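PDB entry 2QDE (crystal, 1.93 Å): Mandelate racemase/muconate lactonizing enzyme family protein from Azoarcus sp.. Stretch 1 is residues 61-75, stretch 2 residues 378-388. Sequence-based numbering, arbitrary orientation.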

# COMPACT_ATOMS: atom_id res chain seq x y z
N THR A 61 -22.58 27.28 -18.76
CA THR A 61 -23.21 28.58 -18.97
C THR A 61 -24.59 28.39 -19.56
O THR A 61 -24.98 27.29 -19.92
CB THR A 61 -22.41 29.44 -19.96
OG1 THR A 61 -22.36 28.78 -21.24
CG2 THR A 61 -20.98 29.67 -19.45
N GLN A 62 -25.33 29.49 -19.67
CA GLN A 62 -26.66 29.45 -20.24
C GLN A 62 -26.57 28.80 -21.61
O GLN A 62 -27.33 27.89 -21.92
CB GLN A 62 -27.24 30.84 -20.39
CG GLN A 62 -27.65 31.50 -19.10
CD GLN A 62 -28.31 32.83 -19.35
OE1 GLN A 62 -27.75 33.68 -20.05
NE2 GLN A 62 -29.50 33.02 -18.79
N ASP A 63 -25.63 29.28 -22.43
CA ASP A 63 -25.46 28.75 -23.78
C ASP A 63 -24.99 27.30 -23.79
O ASP A 63 -25.42 26.52 -24.64
CB ASP A 63 -24.53 29.66 -24.60
CG ASP A 63 -25.17 31.02 -24.92
OD1 ASP A 63 -26.39 31.17 -24.70
OD2 ASP A 63 -24.46 31.94 -25.40
N SER A 64 -24.13 26.92 -22.84
CA SER A 64 -23.64 25.53 -22.74
C SER A 64 -24.83 24.60 -22.60
O SER A 64 -25.01 23.67 -23.37
CB SER A 64 -22.79 25.32 -21.48
OG SER A 64 -21.56 25.99 -21.58
N ILE A 65 -25.62 24.86 -21.57
CA ILE A 65 -26.78 24.06 -21.27
C ILE A 65 -27.80 24.06 -22.41
O ILE A 65 -28.32 23.01 -22.79
CB ILE A 65 -27.44 24.56 -19.98
CG1 ILE A 65 -26.43 24.47 -18.83
CG2 ILE A 65 -28.71 23.76 -19.67
CD1 ILE A 65 -26.85 25.20 -17.56
N THR A 66 -28.05 25.23 -22.98
CA THR A 66 -29.01 25.34 -24.06
C THR A 66 -28.60 24.52 -25.27
O THR A 66 -29.41 23.81 -25.85
CB THR A 66 -29.23 26.81 -24.47
OG1 THR A 66 -29.81 27.53 -23.37
CG2 THR A 66 -30.17 26.89 -25.67
N SER A 67 -27.33 24.61 -25.64
CA SER A 67 -26.86 23.87 -26.80
C SER A 67 -26.83 22.36 -26.56
O SER A 67 -27.33 21.59 -27.38
CB SER A 67 -25.47 24.34 -27.22
OG SER A 67 -25.06 23.64 -28.37
N MET A 68 -26.27 21.93 -25.43
CA MET A 68 -26.21 20.50 -25.18
C MET A 68 -27.60 19.89 -25.13
O MET A 68 -27.83 18.82 -25.70
CB MET A 68 -25.45 20.19 -23.89
CG MET A 68 -25.11 18.70 -23.74
SD MET A 68 -24.19 18.04 -25.15
CE MET A 68 -22.71 18.94 -25.04
N ILE A 69 -28.54 20.57 -24.48
CA ILE A 69 -29.90 20.04 -24.39
C ILE A 69 -30.62 20.07 -25.74
O ILE A 69 -31.23 19.09 -26.15
CB ILE A 69 -30.74 20.84 -23.36
CG1 ILE A 69 -30.22 20.58 -21.95
CG2 ILE A 69 -32.21 20.43 -23.46
CD1 ILE A 69 -31.02 21.28 -20.86
N CYS A 70 -30.54 21.20 -26.44
CA CYS A 70 -31.23 21.34 -27.72
C CYS A 70 -30.57 20.70 -28.93
O CYS A 70 -31.25 20.08 -29.75
CB CYS A 70 -31.49 22.82 -27.99
SG CYS A 70 -32.66 23.53 -26.82
N ASP A 71 -29.25 20.83 -29.05
CA ASP A 71 -28.54 20.27 -30.19
C ASP A 71 -28.18 18.79 -30.06
O ASP A 71 -27.87 18.14 -31.06
CB ASP A 71 -27.26 21.06 -30.46
CG ASP A 71 -27.53 22.47 -30.96
OD1 ASP A 71 -28.31 22.61 -31.92
OD2 ASP A 71 -26.97 23.43 -30.39
N PHE A 72 -28.21 18.27 -28.83
CA PHE A 72 -27.85 16.88 -28.60
C PHE A 72 -28.87 16.04 -27.84
O PHE A 72 -29.43 15.10 -28.40
CB PHE A 72 -26.50 16.83 -27.87
CG PHE A 72 -25.35 17.30 -28.71
CD1 PHE A 72 -24.69 16.41 -29.56
CD2 PHE A 72 -24.96 18.63 -28.69
CE1 PHE A 72 -23.65 16.85 -30.39
CE2 PHE A 72 -23.93 19.09 -29.52
CZ PHE A 72 -23.27 18.19 -30.36
N PHE A 73 -29.10 16.36 -26.57
CA PHE A 73 -30.05 15.58 -25.80
C PHE A 73 -31.42 15.48 -26.46
O PHE A 73 -31.99 14.39 -26.56
CB PHE A 73 -30.19 16.14 -24.38
CG PHE A 73 -28.93 16.06 -23.56
CD1 PHE A 73 -27.97 15.07 -23.81
CD2 PHE A 73 -28.70 16.96 -22.51
CE1 PHE A 73 -26.80 14.98 -23.03
CE2 PHE A 73 -27.54 16.87 -21.73
CZ PHE A 73 -26.59 15.88 -21.99
N ALA A 74 -31.94 16.62 -26.92
CA ALA A 74 -33.26 16.67 -27.56
C ALA A 74 -33.46 15.74 -28.75
O ALA A 74 -34.34 14.89 -28.73
CB ALA A 74 -33.59 18.13 -27.96
N PRO A 75 -32.64 15.88 -29.81
CA PRO A 75 -32.83 14.98 -30.95
C PRO A 75 -32.37 13.54 -30.73
O PRO A 75 -33.03 12.59 -31.14
CB PRO A 75 -32.05 15.68 -32.07
CG PRO A 75 -30.92 16.33 -31.33
CD PRO A 75 -31.61 16.90 -30.11
N VAL A 378 -36.59 36.95 -19.04
CA VAL A 378 -35.75 36.41 -20.10
C VAL A 378 -34.52 37.31 -20.26
O VAL A 378 -34.63 38.53 -20.31
CB VAL A 378 -36.53 36.32 -21.43
CG1 VAL A 378 -35.62 35.80 -22.55
CG2 VAL A 378 -37.73 35.40 -21.25
N THR A 379 -33.35 36.68 -20.32
CA THR A 379 -32.08 37.39 -20.45
C THR A 379 -32.05 38.33 -21.66
O THR A 379 -32.31 37.92 -22.79
CB THR A 379 -30.90 36.39 -20.56
OG1 THR A 379 -30.94 35.48 -19.45
CG2 THR A 379 -29.57 37.12 -20.58
N PRO A 380 -31.72 39.62 -21.43
CA PRO A 380 -31.65 40.60 -22.52
C PRO A 380 -30.74 40.13 -23.65
O PRO A 380 -29.63 39.65 -23.40
CB PRO A 380 -31.11 41.85 -21.83
CG PRO A 380 -31.66 41.73 -20.43
CD PRO A 380 -31.45 40.26 -20.13
N GLY A 381 -31.21 40.28 -24.89
CA GLY A 381 -30.42 39.87 -26.04
C GLY A 381 -30.53 38.39 -26.36
O GLY A 381 -29.96 37.92 -27.35
N LYS A 382 -31.26 37.66 -25.53
CA LYS A 382 -31.43 36.23 -25.73
C LYS A 382 -32.90 35.84 -25.88
O LYS A 382 -33.80 36.57 -25.49
CB LYS A 382 -30.81 35.46 -24.56
CG LYS A 382 -29.30 35.55 -24.52
CD LYS A 382 -28.66 34.54 -23.56
CE LYS A 382 -27.14 34.50 -23.75
NZ LYS A 382 -26.43 33.68 -22.73
N ALA A 383 -33.12 34.67 -26.46
CA ALA A 383 -34.46 34.17 -26.68
C ALA A 383 -34.54 32.70 -26.32
O ALA A 383 -33.52 32.00 -26.29
CB ALA A 383 -34.85 34.38 -28.14
N ALA A 384 -35.75 32.23 -26.04
CA ALA A 384 -35.96 30.84 -25.70
C ALA A 384 -35.71 30.02 -26.95
O ALA A 384 -35.91 30.51 -28.06
CB ALA A 384 -37.39 30.63 -25.22
N ARG A 385 -35.26 28.79 -26.78
CA ARG A 385 -35.02 27.93 -27.92
C ARG A 385 -35.95 26.73 -27.86
O ARG A 385 -36.16 26.15 -26.79
CB ARG A 385 -33.57 27.46 -27.95
CG ARG A 385 -33.28 26.64 -29.17
CD ARG A 385 -31.81 26.38 -29.35
NE ARG A 385 -31.61 25.48 -30.49
CZ ARG A 385 -30.44 24.96 -30.81
NH1 ARG A 385 -29.37 25.25 -30.08
NH2 ARG A 385 -30.33 24.16 -31.87
N VAL A 386 -36.52 26.36 -29.01
CA VAL A 386 -37.45 25.24 -29.08
C VAL A 386 -37.07 24.22 -30.15
O VAL A 386 -36.66 24.59 -31.26
CB VAL A 386 -38.89 25.75 -29.37
CG1 VAL A 386 -39.87 24.59 -29.42
CG2 VAL A 386 -39.32 26.73 -28.29
N VAL A 387 -37.18 22.95 -29.80
CA VAL A 387 -36.85 21.86 -30.70
C VAL A 387 -38.02 20.89 -30.72
O VAL A 387 -38.52 20.49 -29.67
CB VAL A 387 -35.60 21.07 -30.23
CG1 VAL A 387 -35.15 20.12 -31.33
CG2 VAL A 387 -34.48 22.02 -29.86
N THR A 388 -38.47 20.52 -31.92
CA THR A 388 -39.57 19.58 -32.08
C THR A 388 -39.09 18.43 -32.96
O THR A 388 -39.77 17.39 -32.98
CB THR A 388 -40.81 20.23 -32.75
OG1 THR A 388 -40.41 20.83 -33.99
CG2 THR A 388 -41.42 21.30 -31.86
O HOH W 1 -24.02 31.69 -21.87
O HOH W 2 -23.83 34.38 -24.56

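Helix 62-75 runs nearly parallel to strand 385-387: their N-to-C directions differ by 7° and their axes approach to 8.8 Å. No backbone hydrogen bond joins the stretches, so side chains carry the contact, burying 470 Å² in all.

Gln 62 points toward stretch 2 and uses both ends of its amide. Gln 62 NE2 donates to Thr 379 OG1 (2.9 Å, nearly linear at 172°), while Gln 62 OE1 accepts from Lys 382 NZ at 3.0 Å. The same ammonium forms a salt bridge with Asp 63, Lys 382 NZ to Asp 63 OD1 at 3.2 Å; one water accepts weakly from Lys 382 NZ and donates to Asp 63 OD2, adding a second link. The type II turn from Thr 379 to Lys 382 keeps these two partners close together.

One turn on, Thr 66 CG2 lies 4.1 Å from Arg 385 CD, a contact with the aliphatic part of the extended arginine. Ser 67 OG donates to Asp 71 OD2 (2.8 Å), bracing a carboxylate that meets Arg 385 further on. Cys 70 CB covers one face of the guanidinium, 3.7 Å from Arg 385 NE, and also meets Val 387 CG2 at 3.6 Å. Asp 71 engages the guanidinium edge through two charged hydrogen bonds, Arg 385 NH2 to Asp 71 OD1 at 2.5 Å and Arg 385 NH1 to Asp 71 OD2 at 3.0 Å.

Within the wider pi-type turn at 68-75, Ala 74 CB lies 4.2 Å from Val 387 CG1, an apolar contact.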